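Local structure of CrmK (Actinoalloteichus sp. WH1-2216-6, 5I1W) at residues M375-Y380 with L400-M405; H153-V158 with T198-R203; F271-G276 with S364-H369; G62-E67 with M125-G130. The protein is an oxygen-dependent, FAD-linked oxidoreductase that probably oxidises the hydroxymethyl group of a bipyridine compound related to the bound ligand. All coordinates share one frame; numbering follows the deposited sequence.

Contact 1: M375-Y380 with L400-M405. With 67L (6-(hydroxymethyl)[2,2'-bipyridin]-4-ol), chain F.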
# COMPACT_ATOMS: atom_id res chain seq x y z
N MET A 375 -2.87 -23.07 1.39
CA MET A 375 -3.44 -23.05 2.73
C MET A 375 -2.40 -22.55 3.71
O MET A 375 -1.21 -22.73 3.51
CB MET A 375 -4.06 -24.35 3.14
CG MET A 375 -3.14 -25.56 3.23
SD MET A 375 -4.17 -27.01 3.56
CE MET A 375 -4.63 -26.69 5.27
N GLU A 376 -2.90 -21.91 4.78
CA GLU A 376 -2.07 -21.24 5.74
C GLU A 376 -2.44 -21.66 7.15
O GLU A 376 -3.60 -21.74 7.49
CB GLU A 376 -2.31 -19.74 5.68
CG GLU A 376 -2.03 -19.01 4.39
CD GLU A 376 -2.02 -17.48 4.62
OE1 GLU A 376 -2.71 -16.99 5.58
OE2 GLU A 376 -1.33 -16.74 3.87
N TYR A 377 -1.45 -21.88 7.99
CA TYR A 377 -1.71 -22.09 9.39
C TYR A 377 -1.26 -20.90 10.17
O TYR A 377 -0.11 -20.51 10.08
CB TYR A 377 -0.93 -23.28 9.88
CG TYR A 377 -1.38 -24.55 9.28
CD1 TYR A 377 -0.87 -25.00 8.09
CD2 TYR A 377 -2.30 -25.32 9.92
CE1 TYR A 377 -1.31 -26.21 7.54
CE2 TYR A 377 -2.72 -26.52 9.39
CZ TYR A 377 -2.20 -26.96 8.21
OH TYR A 377 -2.64 -28.19 7.77
N ILE A 378 -2.15 -20.34 10.98
CA ILE A 378 -1.90 -19.05 11.60
C ILE A 378 -1.99 -19.24 13.11
O ILE A 378 -3.01 -19.61 13.65
CB ILE A 378 -2.95 -18.04 11.15
CG1 ILE A 378 -2.93 -17.89 9.63
CG2 ILE A 378 -2.69 -16.68 11.77
CD1 ILE A 378 -4.30 -17.70 9.04
N ALA A 379 -0.93 -18.95 13.81
CA ALA A 379 -0.94 -19.02 15.24
C ALA A 379 -1.91 -17.99 15.80
O ALA A 379 -2.09 -16.91 15.21
CB ALA A 379 0.46 -18.76 15.79
N TYR A 380 -2.50 -18.35 16.94
CA TYR A 380 -3.69 -17.69 17.55
C TYR A 380 -3.69 -18.11 19.02
O TYR A 380 -2.68 -18.57 19.55
CB TYR A 380 -4.96 -18.20 16.83
CG TYR A 380 -6.26 -17.40 17.02
CD1 TYR A 380 -6.34 -16.04 16.65
CD2 TYR A 380 -7.43 -18.02 17.47
CE1 TYR A 380 -7.56 -15.33 16.79
CE2 TYR A 380 -8.63 -17.34 17.60
CZ TYR A 380 -8.68 -15.99 17.26
OH TYR A 380 -9.85 -15.33 17.34
N LEU A 400 -5.57 -22.05 16.81
CA LEU A 400 -4.95 -21.93 15.52
C LEU A 400 -6.06 -21.73 14.49
O LEU A 400 -7.09 -22.36 14.56
CB LEU A 400 -4.17 -23.22 15.36
CG LEU A 400 -3.23 -23.63 14.29
CD1 LEU A 400 -3.96 -23.26 13.02
CD2 LEU A 400 -1.84 -23.03 14.43
N LYS A 401 -5.85 -20.81 13.55
CA LYS A 401 -6.72 -20.62 12.43
C LYS A 401 -6.08 -21.17 11.18
O LYS A 401 -4.87 -21.22 11.08
CB LYS A 401 -6.96 -19.13 12.27
CG LYS A 401 -7.58 -18.55 13.53
CD LYS A 401 -7.81 -17.05 13.45
CE LYS A 401 -9.18 -16.65 13.98
NZ LYS A 401 -10.22 -17.16 13.06
N THR A 402 -6.88 -21.63 10.23
CA THR A 402 -6.37 -21.98 8.92
C THR A 402 -7.23 -21.30 7.87
O THR A 402 -8.42 -21.11 8.04
CB THR A 402 -6.33 -23.51 8.60
OG1 THR A 402 -7.66 -23.99 8.27
CG2 THR A 402 -5.75 -24.32 9.75
N PHE A 403 -6.58 -20.98 6.78
CA PHE A 403 -7.10 -20.13 5.76
C PHE A 403 -6.75 -20.79 4.41
O PHE A 403 -5.68 -21.38 4.24
CB PHE A 403 -6.46 -18.77 5.96
CG PHE A 403 -6.77 -17.79 4.91
CD1 PHE A 403 -8.00 -17.16 4.86
CD2 PHE A 403 -5.79 -17.42 3.99
CE1 PHE A 403 -8.27 -16.21 3.88
CE2 PHE A 403 -6.05 -16.49 3.01
CZ PHE A 403 -7.28 -15.88 2.96
N TYR A 404 -7.70 -20.81 3.50
CA TYR A 404 -7.46 -21.39 2.17
C TYR A 404 -7.78 -20.30 1.20
O TYR A 404 -8.71 -19.48 1.44
CB TYR A 404 -8.38 -22.51 1.90
CG TYR A 404 -8.29 -23.68 2.82
CD1 TYR A 404 -8.66 -23.59 4.17
CD2 TYR A 404 -7.87 -24.91 2.32
CE1 TYR A 404 -8.58 -24.69 5.00
CE2 TYR A 404 -7.80 -25.99 3.14
CZ TYR A 404 -8.14 -25.88 4.46
OH TYR A 404 -8.02 -26.99 5.21
N MET A 405 -7.00 -20.23 0.14
CA MET A 405 -7.17 -19.19 -0.88
C MET A 405 -6.63 -19.60 -2.23
O MET A 405 -5.56 -20.18 -2.30
CB MET A 405 -6.52 -17.86 -0.49
CG MET A 405 -6.71 -16.82 -1.59
SD MET A 405 -6.72 -15.08 -1.13
CE MET A 405 -4.97 -14.73 -0.93
CAC 67L F . -9.14 -11.85 1.18
CAB 67L F . -10.51 -11.67 0.96
CAA 67L F . -11.44 -11.99 1.95
CAF 67L F . -10.97 -12.52 3.16
NAE 67L F . -9.56 -12.72 3.37
CAD 67L F . -8.68 -12.39 2.38
CAG 67L F . -7.32 -12.56 2.63
NAL 67L F . -6.95 -12.95 3.88
CAH 67L F . -6.38 -12.36 1.63
CAI 67L F . -5.06 -12.57 1.95
OAM 67L F . -4.19 -12.37 0.95
CAJ 67L F . -4.66 -12.96 3.25
CAK 67L F . -5.65 -13.15 4.22
CAN 67L F . -5.35 -13.54 5.54
OAO 67L F . -5.97 -12.65 6.49
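Lys401 lays its aliphatic chain across one face of the Tyr380 ring and illustrates how one strand pair can serve a core on one side and a pocket on the other. The third torsion (136°) carries CE over the ring, so that Lys401 CE lies 3.4 Å from Tyr380 CZ, and the fourth (-68°) turns NZ. On that face, Lys401 NZ makes a cation-pi contact 4.9 Å from the Tyr380 centroid, while its salt-bridge partner is Asp346. Tyr138 and Tyr446, both FAD-binding residues, add cation-pi contacts.

On the same side of the sheet, 67L CAN, the hydroxymethyl carbon of the bipyridine, lies over one face of the Phe403 ring, and Phe403 CZ comes 3.1 Å from 67L NAL. Glu376 runs beside this ring, its OE1 meeting Phe403 CD2 obliquely at 3.5 Å; that oxygen is buried without a polar partner in the model. Ile378 CD1 packs 3.9 Å from Phe403 CB.

On the other side, carbon and sulfur atoms do the touching. Met375 CG is wedged between its backbone N and carbonyl carbon (chi1 62°), which directs the sulfur alongside Tyr404: Met375 CB covers a ring face, and SD makes an oblique Met-aromatic contact 4.6 Å from the Tyr404 centroid. Nearby, Thr402 CG2 meets Tyr377 CD2 at 3.6 Å, while Thr402 OG1 bonds to Ala345 O and Tyr377 OH to His351.

The hydrogen-bonded antiparallel pairs Glu376–Phe403 and Ile378–Lys401 join the strands within an eight-stranded sheet. Strands 265-271 and 339-347 flank them, and helices 237-253 and 414-428 cover the side bearing Met375, Tyr377 and Tyr404.

Contact 2: H153-V158 with T198-R203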
# COMPACT_ATOMS: atom_id res chain seq x y z
N HIS A 153 -14.88 0.30 22.76
CA HIS A 153 -15.49 1.03 23.84
C HIS A 153 -16.91 1.42 23.45
O HIS A 153 -17.82 1.35 24.27
CB HIS A 153 -14.60 2.22 24.10
CG HIS A 153 -15.12 3.18 25.11
ND1 HIS A 153 -14.96 3.00 26.46
CD2 HIS A 153 -15.74 4.38 24.96
CE1 HIS A 153 -15.46 4.04 27.11
NE2 HIS A 153 -15.95 4.88 26.22
N ALA A 154 -17.10 1.80 22.18
CA ALA A 154 -18.35 2.30 21.69
C ALA A 154 -18.42 2.18 20.18
O ALA A 154 -17.41 2.10 19.51
CB ALA A 154 -18.56 3.74 22.13
N VAL A 155 -19.64 2.17 19.65
CA VAL A 155 -19.84 2.19 18.22
C VAL A 155 -21.03 3.12 17.95
O VAL A 155 -21.89 3.22 18.77
CB VAL A 155 -20.00 0.75 17.71
CG1 VAL A 155 -21.20 0.04 18.34
CG2 VAL A 155 -20.11 0.70 16.22
N GLU A 156 -21.01 3.87 16.83
CA GLU A 156 -22.12 4.69 16.39
C GLU A 156 -22.67 4.03 15.13
O GLU A 156 -21.91 3.76 14.21
CB GLU A 156 -21.68 6.09 16.05
CG GLU A 156 -22.80 7.03 15.64
CD GLU A 156 -22.29 8.38 15.14
OE1 GLU A 156 -21.90 8.49 13.94
OE2 GLU A 156 -22.26 9.34 15.96
N VAL A 157 -23.98 3.77 15.12
CA VAL A 157 -24.63 2.94 14.15
C VAL A 157 -25.90 3.63 13.66
O VAL A 157 -26.70 4.12 14.47
CB VAL A 157 -25.06 1.62 14.77
CG1 VAL A 157 -25.46 0.66 13.69
CG2 VAL A 157 -23.94 1.00 15.57
N VAL A 158 -26.08 3.66 12.34
CA VAL A 158 -27.32 4.12 11.77
C VAL A 158 -28.29 2.92 11.64
O VAL A 158 -28.02 1.98 10.90
CB VAL A 158 -27.10 4.84 10.40
CG1 VAL A 158 -28.43 5.13 9.72
CG2 VAL A 158 -26.33 6.12 10.57
N THR A 198 -20.84 3.96 11.53
CA THR A 198 -20.20 5.16 11.05
C THR A 198 -18.85 5.43 11.72
O THR A 198 -17.94 5.98 11.09
CB THR A 198 -21.14 6.37 11.24
OG1 THR A 198 -21.64 6.35 12.58
CG2 THR A 198 -22.30 6.22 10.27
N ARG A 199 -18.72 5.02 12.97
CA ARG A 199 -17.47 5.11 13.65
C ARG A 199 -17.43 4.20 14.87
O ARG A 199 -18.44 3.75 15.36
CB ARG A 199 -17.20 6.52 14.06
CG ARG A 199 -18.04 7.04 15.20
CD ARG A 199 -18.05 8.58 15.19
NE ARG A 199 -18.79 9.10 14.05
CZ ARG A 199 -18.28 9.85 13.07
NH1 ARG A 199 -17.01 10.22 13.08
NH2 ARG A 199 -19.07 10.24 12.06
N TYR A 200 -16.22 3.86 15.26
CA TYR A 200 -15.96 3.04 16.39
C TYR A 200 -15.07 3.88 17.30
O TYR A 200 -14.34 4.71 16.82
CB TYR A 200 -15.05 1.88 16.00
CG TYR A 200 -15.56 0.86 15.06
CD1 TYR A 200 -16.27 -0.21 15.53
CD2 TYR A 200 -15.27 0.91 13.71
CE1 TYR A 200 -16.73 -1.21 14.69
CE2 TYR A 200 -15.72 -0.09 12.84
CZ TYR A 200 -16.43 -1.15 13.35
OH TYR A 200 -16.85 -2.17 12.54
N TRP A 201 -15.06 3.57 18.58
CA TRP A 201 -14.22 4.18 19.54
C TRP A 201 -13.49 3.03 20.18
O TRP A 201 -14.13 2.09 20.60
CB TRP A 201 -15.03 4.89 20.61
CG TRP A 201 -15.51 6.24 20.19
CD1 TRP A 201 -14.80 7.36 20.25
CD2 TRP A 201 -16.78 6.60 19.63
NE1 TRP A 201 -15.52 8.41 19.79
CE2 TRP A 201 -16.75 7.97 19.40
CE3 TRP A 201 -17.94 5.90 19.32
CZ2 TRP A 201 -17.84 8.67 18.87
CZ3 TRP A 201 -19.03 6.60 18.82
CH2 TRP A 201 -18.97 7.97 18.61
N LEU A 202 -12.17 3.16 20.34
CA LEU A 202 -11.30 2.11 20.83
C LEU A 202 -10.53 2.55 22.05
O LEU A 202 -9.94 3.62 22.05
CB LEU A 202 -10.28 1.72 19.78
CG LEU A 202 -10.94 1.34 18.46
CD1 LEU A 202 -9.95 1.30 17.31
CD2 LEU A 202 -11.61 0.01 18.59
N ARG A 203 -10.47 1.66 23.04
CA ARG A 203 -9.85 1.97 24.29
C ARG A 203 -9.68 0.71 25.07
O ARG A 203 -10.57 -0.12 25.04
CB ARG A 203 -10.79 2.85 25.04
CG ARG A 203 -10.36 3.17 26.41
CD ARG A 203 -11.49 4.00 26.98
NE ARG A 203 -10.87 4.87 27.92
CZ ARG A 203 -10.70 4.57 29.18
NH1 ARG A 203 -11.16 3.42 29.67
NH2 ARG A 203 -10.06 5.44 29.96
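Glu156 OE1 gathers the charged and polar side-chain interactions between these strands. The glutamate is extended, with CG opposite the main-chain nitrogen (chi1 -177°), and so reaches Thr198 and Arg199 together. Thr198 OG1 donates to the anti lone pair of Glu156 OE1 over a short 2.5 Å. Arg199 NE forms a salt bridge with Glu156 OE1 at 3.2 Å along an almost straight N-H (177°); the oxygen lies in the guanidinium plane, although the nitrogen approaches from 60° above the carboxylate plane. Thr40 supplies another bond to the same oxygen, while Arg199 NH1 turns to Glu97 and Glu99.

Among the backbone bonds, Glu156 N to Arg199 O (3.0 Å) belongs to a regular antiparallel pair. Further along, the ladder is interrupted by a classic beta bulge: His153 and Ala154 share Trp201, whose O accepts from His153 N at 2.9 Å and only weakly from Ala154 N at 3.4 Å. The bulge lies in the five-stranded antiparallel sheet of the FAD-binding, PCMH-type half of the protein, where strands 95-99 and 166-172 lie beyond this pair.

Apolar packing divides between the two sides of the sheet. With the bulge, Trp201 CE3 meets Ala154 CB obliquely at 3.6 Å and CZ3 meets Glu156 CB at 3.9 Å; Arg199 CG lies over a face of the indole, whose NE1 is bonded to Asp90. On the reverse side, Val155 CG2 touches Tyr200 CD1 at 4.0 Å, and the Tyr200 hydroxyl continues to Gly130 O, near the FAD.

Contact 3: F271-G276 with S364-H369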
# COMPACT_ATOMS: atom_id res chain seq x y z
N PHE A 271 1.88 -23.05 0.08
CA PHE A 271 1.47 -22.83 -1.31
C PHE A 271 1.46 -24.11 -2.11
O PHE A 271 2.17 -25.08 -1.81
CB PHE A 271 2.39 -21.92 -2.09
CG PHE A 271 2.53 -20.56 -1.51
CD1 PHE A 271 1.65 -19.56 -1.86
CD2 PHE A 271 3.53 -20.29 -0.61
CE1 PHE A 271 1.76 -18.31 -1.32
CE2 PHE A 271 3.67 -19.04 -0.08
CZ PHE A 271 2.77 -18.05 -0.43
N HIS A 272 0.64 -24.10 -3.14
CA HIS A 272 0.61 -25.17 -4.07
C HIS A 272 2.01 -25.19 -4.65
O HIS A 272 2.68 -24.19 -4.63
CB HIS A 272 -0.42 -24.92 -5.15
CG HIS A 272 -0.40 -25.94 -6.24
ND1 HIS A 272 0.37 -25.78 -7.38
CD2 HIS A 272 -1.01 -27.12 -6.37
CE1 HIS A 272 0.22 -26.83 -8.16
NE2 HIS A 272 -0.61 -27.66 -7.56
N ARG A 273 2.42 -26.34 -5.16
CA ARG A 273 3.76 -26.58 -5.69
C ARG A 273 4.22 -25.63 -6.81
O ARG A 273 5.39 -25.26 -6.86
CB ARG A 273 3.84 -28.03 -6.16
CG ARG A 273 5.17 -28.45 -6.76
CD ARG A 273 5.20 -29.97 -6.85
NE ARG A 273 6.43 -30.42 -7.49
CZ ARG A 273 6.60 -30.54 -8.81
NH1 ARG A 273 5.60 -30.28 -9.66
NH2 ARG A 273 7.77 -30.96 -9.28
N SER A 274 3.29 -25.20 -7.66
CA SER A 274 3.57 -24.16 -8.68
C SER A 274 4.20 -22.90 -8.17
O SER A 274 4.84 -22.23 -8.94
CB SER A 274 2.32 -23.78 -9.48
OG SER A 274 1.26 -23.26 -8.63
N ALA A 275 4.08 -22.58 -6.87
CA ALA A 275 4.74 -21.41 -6.29
C ALA A 275 6.24 -21.57 -5.98
O ALA A 275 6.96 -20.56 -5.84
CB ALA A 275 3.99 -20.98 -5.02
N GLY A 276 6.74 -22.80 -5.85
CA GLY A 276 8.18 -23.01 -5.71
C GLY A 276 8.63 -23.22 -4.27
O GLY A 276 9.64 -23.88 -4.04
N SER A 364 0.51 -30.73 -4.17
CA SER A 364 1.53 -31.11 -5.18
C SER A 364 1.02 -31.44 -6.55
O SER A 364 1.81 -31.61 -7.47
CB SER A 364 2.29 -32.32 -4.69
OG SER A 364 1.40 -33.39 -4.48
N ARG A 365 -0.29 -31.64 -6.70
CA ARG A 365 -0.87 -31.92 -7.99
C ARG A 365 -0.04 -31.19 -9.05
O ARG A 365 0.06 -29.96 -9.05
CB ARG A 365 -2.33 -31.42 -8.03
CG ARG A 365 -3.36 -32.54 -8.14
CD ARG A 365 -4.74 -32.18 -7.57
NE ARG A 365 -5.46 -31.17 -8.35
CZ ARG A 365 -6.76 -30.87 -8.22
NH1 ARG A 365 -7.54 -31.51 -7.34
NH2 ARG A 365 -7.31 -29.92 -8.98
N ALA A 366 0.55 -31.94 -9.96
CA ALA A 366 1.22 -31.30 -11.10
C ALA A 366 0.22 -30.96 -12.24
O ALA A 366 0.59 -30.29 -13.21
CB ALA A 366 2.37 -32.17 -11.61
N ASP A 367 -1.04 -31.38 -12.12
CA ASP A 367 -2.06 -31.05 -13.14
C ASP A 367 -2.68 -29.63 -12.98
O ASP A 367 -3.53 -29.23 -13.76
CB ASP A 367 -3.16 -32.16 -13.21
CG ASP A 367 -4.26 -32.03 -12.10
OD1 ASP A 367 -5.15 -31.14 -12.21
OD2 ASP A 367 -4.28 -32.85 -11.15
N TYR A 368 -2.24 -28.87 -11.98
CA TYR A 368 -2.84 -27.60 -11.66
C TYR A 368 -1.68 -26.64 -11.61
O TYR A 368 -0.59 -27.02 -11.25
CB TYR A 368 -3.54 -27.73 -10.31
CG TYR A 368 -4.19 -26.49 -9.75
CD1 TYR A 368 -5.31 -25.92 -10.35
CD2 TYR A 368 -3.72 -25.91 -8.58
CE1 TYR A 368 -5.93 -24.80 -9.81
CE2 TYR A 368 -4.34 -24.79 -8.03
CZ TYR A 368 -5.43 -24.23 -8.66
OH TYR A 368 -6.04 -23.09 -8.10
N HIS A 369 -1.90 -25.40 -12.05
CA HIS A 369 -0.88 -24.39 -11.92
C HIS A 369 -1.51 -23.10 -11.34
O HIS A 369 -2.35 -22.47 -11.95
CB HIS A 369 -0.17 -24.12 -13.25
CG HIS A 369 0.87 -23.03 -13.16
ND1 HIS A 369 0.57 -21.70 -13.35
CD2 HIS A 369 2.19 -23.07 -12.85
CE1 HIS A 369 1.67 -20.97 -13.19
NE2 HIS A 369 2.66 -21.78 -12.88
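A short 3-10 turn, 273-275, lies in the hairpin connection between strands 265-271 and 277-285 and meets the loop that follows helix 353-364; here His272 shows how a single imidazole can tie two loops together. His272 NE2 donates, at 2.8 Å, to a lone pair of Arg365 O in its carbonyl plane, although the bond is bent to 132° at the hydrogen. At the other nitrogen, His272 ND1 shares a hydrogen bond of 3.0 Å with Ser274 OG, which also accepts from Cys370 N. Both nitrogens are engaged, which should hold the ring's rotation.

Its faces are occupied as well. Tyr368 turns an edge toward one of them in a T-shaped stack, the planes at 87° and the centroids of the His272 and Tyr368 rings 5.2 Å apart; Tyr368 CD2 provides the nearest corner, 3.7 Å from His272 CD2. Arg273 CB lies over the opposite face. At the margin, Ser274 CB rests against His369 CD2 at 3.4 Å.

The contact is structural and lies away from the flavin site, near the ends of strands 265-271 and 373-379, neighbours in the large sheet. His272 also bonds Ala373 through the backbone, at the start of 373-379. Beyond the second loop stands helix 414-428, where Trp420 stacks on Tyr368, His417 bonds its hydroxyl and Glu423 forms a salt bridge with Arg365.

Contact 4: G62-E67 with M125-G130. With FAD (flavin-adenine dinucleotide), chain E; 67L (6-(hydroxymethyl)[2,2'-bipyridin]-4-ol), chain F.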
# COMPACT_ATOMS: atom_id res chain seq x y z
N GLY A 62 -14.02 -1.01 3.19
CA GLY A 62 -12.76 -1.27 2.47
C GLY A 62 -12.89 -2.10 1.21
O GLY A 62 -11.94 -2.28 0.53
N GLY A 63 -14.04 -2.68 0.93
CA GLY A 63 -14.14 -3.51 -0.27
C GLY A 63 -13.48 -4.89 -0.16
O GLY A 63 -13.37 -5.57 -1.17
N HIS A 64 -13.14 -5.36 1.04
CA HIS A 64 -12.48 -6.70 1.16
C HIS A 64 -13.33 -7.94 1.35
O HIS A 64 -12.78 -9.04 1.56
CB HIS A 64 -11.42 -6.66 2.26
CG HIS A 64 -10.11 -6.16 1.76
ND1 HIS A 64 -9.17 -7.00 1.20
CD2 HIS A 64 -9.65 -4.91 1.59
CE1 HIS A 64 -8.16 -6.28 0.75
NE2 HIS A 64 -8.43 -5.00 0.99
N CYS A 65 -14.66 -7.81 1.24
CA CYS A 65 -15.51 -8.97 1.42
C CYS A 65 -15.04 -10.12 0.53
O CYS A 65 -14.81 -9.96 -0.68
CB CYS A 65 -16.92 -8.67 1.06
SG CYS A 65 -18.05 -9.93 1.67
N GLY A 66 -14.98 -11.30 1.14
CA GLY A 66 -14.62 -12.53 0.41
C GLY A 66 -15.76 -12.95 -0.52
O GLY A 66 -15.50 -13.63 -1.50
N GLU A 67 -17.00 -12.52 -0.23
CA GLU A 67 -18.15 -12.92 -1.07
C GLU A 67 -18.87 -11.72 -1.68
O GLU A 67 -18.41 -10.59 -1.59
CB GLU A 67 -19.13 -13.77 -0.24
CG GLU A 67 -18.61 -15.15 0.18
CD GLU A 67 -18.54 -16.22 -0.96
OE1 GLU A 67 -18.24 -17.44 -0.63
OE2 GLU A 67 -18.74 -15.87 -2.18
N MET A 125 -3.57 -4.35 4.35
CA MET A 125 -3.49 -2.87 4.43
C MET A 125 -4.71 -2.05 4.06
O MET A 125 -4.95 -0.96 4.65
CB MET A 125 -2.36 -2.38 3.50
CG MET A 125 -0.99 -2.69 4.06
SD MET A 125 -0.76 -1.91 5.69
CE MET A 125 -0.49 -0.22 5.12
N GLY A 126 -5.42 -2.51 3.03
CA GLY A 126 -6.61 -1.84 2.50
C GLY A 126 -7.94 -2.31 3.11
O GLY A 126 -9.00 -1.91 2.65
N VAL A 127 -7.85 -3.16 4.13
CA VAL A 127 -8.98 -3.64 4.85
C VAL A 127 -9.66 -2.48 5.65
O VAL A 127 -8.99 -1.71 6.31
CB VAL A 127 -8.55 -4.79 5.78
CG1 VAL A 127 -9.59 -5.09 6.81
CG2 VAL A 127 -8.28 -6.05 4.96
N GLY A 128 -10.98 -2.39 5.57
CA GLY A 128 -11.71 -1.25 6.12
C GLY A 128 -12.10 -1.57 7.54
O GLY A 128 -12.29 -2.74 7.85
N ALA A 129 -12.26 -0.57 8.40
CA ALA A 129 -12.58 -0.84 9.77
C ALA A 129 -14.01 -1.37 9.82
O ALA A 129 -14.34 -2.25 10.65
CB ALA A 129 -12.46 0.41 10.61
N GLY A 130 -14.85 -0.86 8.95
CA GLY A 130 -16.25 -1.26 8.90
C GLY A 130 -16.47 -2.75 9.06
O GLY A 130 -17.07 -3.19 10.04
PA FAD E . -16.36 -4.61 2.82
O1A FAD E . -16.33 -5.58 1.67
O2A FAD E . -16.60 -3.19 2.41
O5B FAD E . -17.43 -5.11 3.86
C5B FAD E . -17.48 -6.41 4.47
C4B FAD E . -18.88 -6.64 5.02
O4B FAD E . -19.10 -5.67 6.09
C3B FAD E . -19.95 -6.38 3.97
O3B FAD E . -21.08 -7.19 4.22
C2B FAD E . -20.33 -4.93 4.23
O2B FAD E . -21.64 -4.61 3.86
C1B FAD E . -20.14 -4.79 5.72
N9A FAD E . -19.69 -3.45 6.06
C8A FAD E . -18.61 -2.77 5.62
N7A FAD E . -18.66 -1.53 6.14
C5A FAD E . -19.72 -1.46 6.97
C6A FAD E . -20.30 -0.47 7.89
N6A FAD E . -19.70 0.70 8.00
N1A FAD E . -21.40 -0.75 8.58
C2A FAD E . -21.99 -1.95 8.42
N3A FAD E . -21.50 -2.90 7.60
C4A FAD E . -20.39 -2.69 6.90
N1 FAD E . -9.32 -10.31 8.69
C2 FAD E . -8.70 -10.45 9.90
O2 FAD E . -9.39 -10.55 10.93
N3 FAD E . -7.36 -10.48 10.00
C4 FAD E . -6.57 -10.36 8.92
O4 FAD E . -5.33 -10.36 9.03
C4X FAD E . -7.16 -10.20 7.60
N5 FAD E . -6.42 -10.09 6.46
C5X FAD E . -7.02 -9.74 5.30
C6 FAD E . -6.26 -9.40 4.18
C7 FAD E . -6.82 -9.03 2.95
C7M FAD E . -5.93 -8.67 1.73
C8 FAD E . -8.31 -9.01 2.91
C8M FAD E . -8.99 -8.65 1.64
C9 FAD E . -9.09 -9.36 4.00
C9A FAD E . -8.50 -9.74 5.20
N10 FAD E . -9.25 -10.05 6.34
C10 FAD E . -8.62 -10.19 7.56
C1' FAD E . -10.68 -10.28 6.29
C2' FAD E . -11.38 -8.96 6.58
O2' FAD E . -11.38 -8.73 8.00
C3' FAD E . -12.78 -8.96 6.00
O3' FAD E . -12.65 -9.06 4.58
C4' FAD E . -13.60 -7.71 6.36
O4' FAD E . -14.98 -8.10 6.38
C5' FAD E . -13.33 -6.57 5.37
O5' FAD E . -13.91 -5.35 5.86
P FAD E . -14.14 -4.24 4.74
O1P FAD E . -12.87 -4.07 4.01
O2P FAD E . -14.85 -3.05 5.33
O3P FAD E . -14.95 -4.90 3.52
CAC 67L F . -9.14 -11.85 1.18
CAB 67L F . -10.51 -11.67 0.96
CAA 67L F . -11.44 -11.99 1.95
CAF 67L F . -10.97 -12.52 3.16
NAE 67L F . -9.56 -12.72 3.37
CAD 67L F . -8.68 -12.39 2.38
CAG 67L F . -7.32 -12.56 2.63
NAL 67L F . -6.95 -12.95 3.88
CAH 67L F . -6.38 -12.36 1.63
CAI 67L F . -5.06 -12.57 1.95
OAM 67L F . -4.19 -12.37 0.95
CAJ 67L F . -4.66 -12.96 3.25
CAK 67L F . -5.65 -13.15 4.22
CAN 67L F . -5.35 -13.54 5.54
OAO 67L F . -5.97 -12.65 6.49
O HOH W 1 -9.44 -0.68 0.61
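The His64 imidazole carries Val127 CG2 over one face, 3.8 Å from the His64 ring centroid in a CH-pi contact, while Gly126 O and the flavin methyl C8M lie at its edge. This is the FAD-binding loop pair of the PCMH-type fold, a good example of a cofactor held by both covalent attachment and backbone. His64 ND1 is bonded to FAD C8M at 1.7 Å, and Cys124 supplies the second covalent link. At another point of the ring edge, His64 CD2 approaches Gly126 O to 3.2 Å.

With CG1 of Val127 opposite its main-chain nitrogen (chi1 165°), the other methyl, CG2, sits in the angle between the imidazole and the flavin and touches both; Val127 CG2 lies 3.5 Å from FAD C9.

The glycines let the two loops close in on the pyrophosphate. Gly62 CA and Gly128 CA are 3.8 Å apart, and neither residue has a side chain to intrude. Successive N-H groups of Gly62, Gly63, His64 and Cys65 bond phosphate oxygens from one loop, and Gly128 N reaches FAD O1P at 3.0 Å from the other. Gly128 is the N-cap of helix 129-134, so the helix dipole may add to the favourable field at the phosphates.

Further along the first loop, His64 O comes 3.3 Å from 67L CAA beside the bound bipyridine. Cys65 SG accepts from Glu67 N at 3.4 Å.

The bound bipyridine joins contact 1 and contact 4: both touch it, contact 1 through the large sheet and contact 4 through the FAD-binding loops, although their nearest atoms are about 8 Å apart and their centres 18 Å. Contact 2 meets contact 4 through the Tyr200 hydroxyl at the start of helix 129-134, with centres 17 Å apart; it lies on the opposite side of the chain's centre from contact 1, near the FAD. Contact 3 lies farther from the flavin site, centred 19 Å from contact 1 and 28 Å from contact 4, yet its nearest atoms are about 5 Å from those of contact 1, whose strand 373-379 its second loop leads into.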